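Local atomic coordinates of nigritoxine (Vibrio nigripulchritudo, PDB entry 5M41), a protein that acts as a bacterial toxin against crustaceans and insects. Residues A[290-295]-A[342-347]; A[330-335]-A[444-449]. All coordinates share one frame; numbering follows the deposited sequence.

Contact 1 (A[290-295]-A[342-347])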
loop_
_atom_site.group_PDB
_atom_site.type_symbol
_atom_site.label_atom_id
_atom_site.label_comp_id
_atom_site.label_asym_id
_atom_site.label_seq_id
_atom_site.Cartn_x
_atom_site.Cartn_y
_atom_site.Cartn_z
ATOM N N GLY A 290 16.325 0.017 -4.550
ATOM C CA GLY A 290 17.264 -1.000 -4.126
ATOM C C GLY A 290 17.609 -0.954 -2.641
ATOM O O GLY A 290 18.341 -1.822 -2.170
ATOM N N THR A 291 17.099 0.048 -1.909
ATOM C CA THR A 291 17.349 0.168 -0.451
ATOM C C THR A 291 16.036 0.237 0.359
ATOM O O THR A 291 15.030 0.691 -0.170
ATOM C CB THR A 291 18.276 1.360 -0.141
ATOM O OG1 THR A 291 18.404 1.522 1.278
ATOM C CG2 THR A 291 17.763 2.627 -0.757
ATOM N N GLN A 292 16.026 -0.239 1.607
ATOM C CA GLN A 292 14.766 -0.392 2.359
ATOM C C GLN A 292 14.954 -0.212 3.859
ATOM O O GLN A 292 16.048 -0.415 4.354
ATOM C CB GLN A 292 14.133 -1.757 2.074
ATOM C CG GLN A 292 14.775 -2.957 2.788
ATOM C CD GLN A 292 14.348 -4.265 2.137
ATOM O OE1 GLN A 292 14.005 -4.292 0.955
ATOM N NE2 GLN A 292 14.342 -5.336 2.899
ATOM N N LEU A 293 13.891 0.158 4.576
ATOM C CA LEU A 293 13.952 0.233 6.045
ATOM C C LEU A 293 12.904 -0.665 6.688
ATOM O O LEU A 293 11.704 -0.398 6.588
ATOM C CB LEU A 293 13.801 1.676 6.547
ATOM C CG LEU A 293 13.791 2.007 8.047
ATOM C CD1 LEU A 293 15.068 1.557 8.762
ATOM C CD2 LEU A 293 13.600 3.509 8.222
ATOM N N LEU A 294 13.365 -1.723 7.350
ATOM C CA LEU A 294 12.473 -2.687 7.984
ATOM C C LEU A 294 12.258 -2.254 9.420
ATOM O O LEU A 294 13.221 -1.990 10.127
ATOM C CB LEU A 294 13.083 -4.101 7.956
ATOM C CG LEU A 294 12.137 -5.196 8.482
ATOM C CD1 LEU A 294 10.797 -5.211 7.742
ATOM C CD2 LEU A 294 12.789 -6.568 8.459
ATOM N N MET A 295 11.005 -2.182 9.858
ATOM C CA MET A 295 10.705 -1.726 11.212
ATOM C C MET A 295 9.624 -2.590 11.840
ATOM O O MET A 295 8.913 -3.320 11.139
ATOM C CB MET A 295 10.212 -0.282 11.182
ATOM C CG MET A 295 11.214 0.716 10.631
ATOM S SD MET A 295 10.452 2.310 10.265
ATOM C CE MET A 295 9.621 2.016 8.710
ATOM N N VAL A 342 7.832 -2.508 6.119
ATOM C CA VAL A 342 8.993 -2.022 5.391
ATOM C C VAL A 342 8.647 -0.683 4.723
ATOM O O VAL A 342 7.563 -0.535 4.141
ATOM C CB VAL A 342 9.536 -3.077 4.389
ATOM C CG1 VAL A 342 8.548 -3.352 3.264
ATOM C CG2 VAL A 342 10.901 -2.672 3.838
ATOM N N ALA A 343 9.537 0.299 4.859
ATOM C CA ALA A 343 9.460 1.516 4.053
ATOM C C ALA A 343 10.449 1.356 2.916
ATOM O O ALA A 343 11.579 0.888 3.129
ATOM C CB ALA A 343 9.808 2.747 4.871
ATOM N N LYS A 344 10.016 1.730 1.719
ATOM C CA LYS A 344 10.830 1.624 0.532
ATOM C C LYS A 344 10.366 2.662 -0.475
ATOM O O LYS A 344 9.162 2.791 -0.708
ATOM C CB LYS A 344 10.678 0.218 -0.069
ATOM C CG LYS A 344 11.699 -0.131 -1.136
ATOM C CD LYS A 344 11.884 -1.651 -1.279
ATOM C CE LYS A 344 13.052 -1.989 -2.224
ATOM N NZ LYS A 344 13.702 -3.298 -1.840
ATOM N N LEU A 345 11.320 3.373 -1.081
ATOM C CA LEU A 345 11.047 4.404 -2.081
ATOM C C LEU A 345 11.207 3.802 -3.456
ATOM O O LEU A 345 12.094 2.955 -3.662
ATOM C CB LEU A 345 12.062 5.549 -1.984
ATOM C CG LEU A 345 12.091 6.288 -0.658
ATOM C CD1 LEU A 345 13.298 7.212 -0.620
ATOM C CD2 LEU A 345 10.792 7.065 -0.456
ATOM N N SER A 346 10.351 4.241 -4.385
ATOM C CA SER A 346 10.486 3.908 -5.785
ATOM C C SER A 346 10.395 5.207 -6.548
ATOM O O SER A 346 9.663 6.110 -6.158
ATOM C CB SER A 346 9.365 2.991 -6.263
ATOM O OG SER A 346 9.374 1.722 -5.630
ATOM N N LYS A 347 11.135 5.293 -7.638
ATOM C CA LYS A 347 11.039 6.404 -8.547
ATOM C C LYS A 347 10.115 5.945 -9.668
ATOM O O LYS A 347 10.067 4.758 -9.990
ATOM C CB LYS A 347 12.426 6.740 -9.096
ATOM C CG LYS A 347 12.560 8.177 -9.574
ATOM C CD LYS A 347 13.851 8.422 -10.353
ATOM C CE LYS A 347 15.098 8.078 -9.544
ATOM N NZ LYS A 347 16.336 8.447 -10.289
HETATM O O HOH W 1 14.104 2.978 -0.524
#
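Gln292 and Lys344 reach along one face of the sheet in which strand 293-296 pairs antiparallel with strand 340-348, on the side of Val342 and Leu294, and their chains cross obliquely until amide and ammonium meet. Gln292 starts from the crowded position, its CG between the backbone N and the carbonyl carbon (chi1 77°), and then runs extended; Lys344 leaves with CG anti to its backbone N and stays extended to the tip. Lys344 NZ thus gives a hydrogen bond to Gln292 OE1, 3.0 Å long and in the plane of the amide. On the way the lysine's CG passes 3.6 Å from Thr291 O. The glutamine amide is held from its other end too, since NE2 binds Val450 O of helix 444-457. Next to this pair, Val342 turns CG2 to the Gln292 methylene, 3.8 Å from CB, while the Leu294 side chain crosses that of Val342 at about a right angle, its CD1 4.2 Å from Val342 CB. The opposite face carries Ala343: its small CB accepts the bent end of Met295, whose CE stops 3.9 Å away. Leu293 and Ala343 form an antiparallel hydrogen-bonded pair with both backbone bonds made, Leu293 N to Ala343 O at 2.8 Å and Ala343 N to Leu293 O at 2.9 Å. Beyond the pairing, one water takes over, donating to Thr291 O and accepting from Leu345 N. Burying a lysine would be expected to cost energy, but its long apolar stem packs along the Thr291 backbone, and its charge finds Gln292 OE1 and, in a long, weak ion pair, Asp288 OD1, which would be expected to favour the protonated form.

Contact 2 (A[330-335]-A[444-449])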
loop_
_atom_site.group_PDB
_atom_site.type_symbol
_atom_site.label_atom_id
_atom_site.label_comp_id
_atom_site.label_asym_id
_atom_site.label_seq_id
_atom_site.Cartn_x
_atom_site.Cartn_y
_atom_site.Cartn_z
ATOM N N SER A 330 7.194 7.012 -5.089
ATOM C CA SER A 330 6.215 6.308 -4.308
ATOM C C SER A 330 6.943 5.904 -3.036
ATOM O O SER A 330 7.923 5.143 -3.095
ATOM C CB SER A 330 5.735 5.070 -5.055
ATOM O OG SER A 330 4.966 4.230 -4.202
ATOM N N LEU A 331 6.510 6.442 -1.901
ATOM C CA LEU A 331 6.988 5.929 -0.636
ATOM C C LEU A 331 6.022 4.829 -0.211
ATOM O O LEU A 331 4.871 5.104 0.176
ATOM C CB LEU A 331 7.114 7.041 0.412
ATOM C CG LEU A 331 7.207 6.690 1.905
ATOM C CD1 LEU A 331 8.428 5.849 2.234
ATOM C CD2 LEU A 331 7.224 7.969 2.720
ATOM N N SER A 332 6.482 3.586 -0.304
ATOM C CA SER A 332 5.666 2.429 0.045
ATOM C C SER A 332 5.840 2.097 1.505
ATOM O O SER A 332 6.957 1.989 1.977
ATOM C CB SER A 332 6.073 1.190 -0.771
ATOM O OG SER A 332 5.699 1.319 -2.133
ATOM N N LEU A 333 4.731 1.929 2.211
ATOM C CA LEU A 333 4.761 1.411 3.557
ATOM C C LEU A 333 3.992 0.113 3.475
ATOM O O LEU A 333 2.759 0.105 3.320
ATOM C CB LEU A 333 4.131 2.413 4.517
ATOM C CG LEU A 333 4.836 3.776 4.565
ATOM C CD1 LEU A 333 3.964 4.792 5.273
ATOM C CD2 LEU A 333 6.193 3.662 5.256
ATOM N N ALA A 334 4.738 -0.986 3.516
ATOM C CA ALA A 334 4.189 -2.306 3.257
ATOM C C ALA A 334 4.314 -3.145 4.495
ATOM O O ALA A 334 5.401 -3.284 5.038
ATOM C CB ALA A 334 4.925 -2.972 2.105
ATOM N N ALA A 335 3.198 -3.713 4.937
ATOM C CA ALA A 335 3.212 -4.683 6.010
ATOM C C ALA A 335 4.042 -5.896 5.589
ATOM O O ALA A 335 4.156 -6.223 4.391
ATOM C CB ALA A 335 1.809 -5.104 6.364
ATOM N N LYS A 444 3.954 -8.481 -6.342
ATOM C CA LYS A 444 4.561 -9.772 -6.044
ATOM C C LYS A 444 6.081 -9.654 -5.984
ATOM O O LYS A 444 6.689 -10.040 -5.001
ATOM C CB LYS A 444 4.147 -10.782 -7.115
ATOM C CG LYS A 444 4.448 -12.242 -6.785
ATOM C CD LYS A 444 4.443 -13.077 -8.068
ATOM C CE LYS A 444 3.966 -14.502 -7.826
ATOM N NZ LYS A 444 4.627 -15.123 -6.646
ATOM N N SER A 445 6.698 -9.097 -7.015
ATOM C CA SER A 445 8.152 -9.088 -7.070
ATOM C C SER A 445 8.758 -8.139 -6.022
ATOM O O SER A 445 9.809 -8.438 -5.448
ATOM C CB SER A 445 8.632 -8.753 -8.472
ATOM O OG SER A 445 8.060 -7.530 -8.877
ATOM N N PHE A 446 8.065 -7.029 -5.748
ATOM C CA PHE A 446 8.454 -6.088 -4.699
ATOM C C PHE A 446 8.744 -6.831 -3.389
ATOM O O PHE A 446 9.789 -6.619 -2.768
ATOM C CB PHE A 446 7.321 -5.046 -4.546
ATOM C CG PHE A 446 7.465 -4.118 -3.377
ATOM C CD1 PHE A 446 8.031 -2.838 -3.542
ATOM C CD2 PHE A 446 6.965 -4.476 -2.119
ATOM C CE1 PHE A 446 8.134 -1.951 -2.469
ATOM C CE2 PHE A 446 7.065 -3.591 -1.044
ATOM C CZ PHE A 446 7.653 -2.326 -1.217
ATOM N N PHE A 447 7.824 -7.700 -2.972
ATOM C CA PHE A 447 8.007 -8.496 -1.755
ATOM C C PHE A 447 9.121 -9.556 -1.879
ATOM O O PHE A 447 9.821 -9.829 -0.901
ATOM C CB PHE A 447 6.684 -9.106 -1.264
ATOM C CG PHE A 447 5.727 -8.073 -0.736
ATOM C CD1 PHE A 447 5.914 -7.527 0.511
ATOM C CD2 PHE A 447 4.684 -7.601 -1.530
ATOM C CE1 PHE A 447 5.061 -6.528 0.989
ATOM C CE2 PHE A 447 3.837 -6.609 -1.077
ATOM C CZ PHE A 447 4.021 -6.074 0.192
ATOM N N GLU A 448 9.283 -10.127 -3.073
ATOM C CA GLU A 448 10.424 -11.017 -3.356
ATOM C C GLU A 448 11.710 -10.233 -3.147
ATOM O O GLU A 448 12.646 -10.731 -2.525
ATOM C CB GLU A 448 10.366 -11.552 -4.790
ATOM C CG GLU A 448 9.186 -12.476 -5.043
ATOM C CD GLU A 448 8.973 -12.835 -6.518
ATOM O OE1 GLU A 448 9.621 -12.257 -7.428
ATOM O OE2 GLU A 448 8.121 -13.712 -6.767
ATOM N N ARG A 449 11.740 -8.990 -3.628
ATOM C CA ARG A 449 12.931 -8.155 -3.460
ATOM C C ARG A 449 13.193 -7.863 -2.000
ATOM O O ARG A 449 14.329 -8.002 -1.533
ATOM C CB ARG A 449 12.839 -6.868 -4.261
ATOM C CG ARG A 449 12.915 -7.093 -5.765
ATOM C CD ARG A 449 12.631 -5.786 -6.487
ATOM N NE ARG A 449 11.781 -5.999 -7.651
ATOM C CZ ARG A 449 10.645 -5.360 -7.909
ATOM N NH1 ARG A 449 10.179 -4.403 -7.105
ATOM N NH2 ARG A 449 9.984 -5.671 -9.015
#
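Helix 444-457 lays its first turns across one face of the antiparallel sheet, over strand 328-336, and two consecutive phenylalanines bridge the gap. The axes of the short segments run at 79° to each other and come no closer than 11.2 Å, a separation filled here by two large rings from the helix against the short side chains of Ser332 and Ala334. The CB of Phe446 points toward the strand, and CG anti to the backbone N (chi1 172°) carries the ring on to it, so that its tip atom CZ lies 3.9 Å from Ser332 CB. Its neighbouring ring atom CE2 reaches Ala334 CB, also at 3.9 Å. Such helix-on-sheet packing uses alternate strand residues: Ser332 and Ala334 face the helix, whereas Leu333 between them points to the other side, where helix 386-396 packs. Phe447 takes a different first torsion, CG anti to the carbonyl carbon (chi1 -69°), which turns its ring face to the CD2 side of the Phe446 ring, the two planes steeply inclined. Phe446 CD2 sits above the centre of the Phe447 ring, 3.8 Å from its plane. Phe447 CE1 comes within 3.7 Å of Ala334 CB, so that one methyl is shared by both rings, and within 3.5 Å of Ala335 O. Serine is compact enough to let the Phe446 tip come up to its CB, while its buried OG is satisfied by a hydrogen bond to Asp368 OD1 on the adjoining strand 366-370.

From the N terminus, the chain first lays down 290-295, passes through helix 302-319 and then builds strand 328-336, which holds 330-335. It turns directly into strand 340-348, where 342-347 closes the loop of contact 1, 47 residues after the end of 290-295. Contact 2 closes much later, when the chain returns as helix 444-457, 109 residues beyond the end of 330-335. The two loops therefore cross: each opens before the other has closed. They meet in the sheet itself, where the probable hydrogen bonds Val342 N to Ala334 O and Lys344 O to Ser332 N join strands 328-336 and 340-348. Helix 444-457 spans both contacts, with Phe446 also touching Lys344.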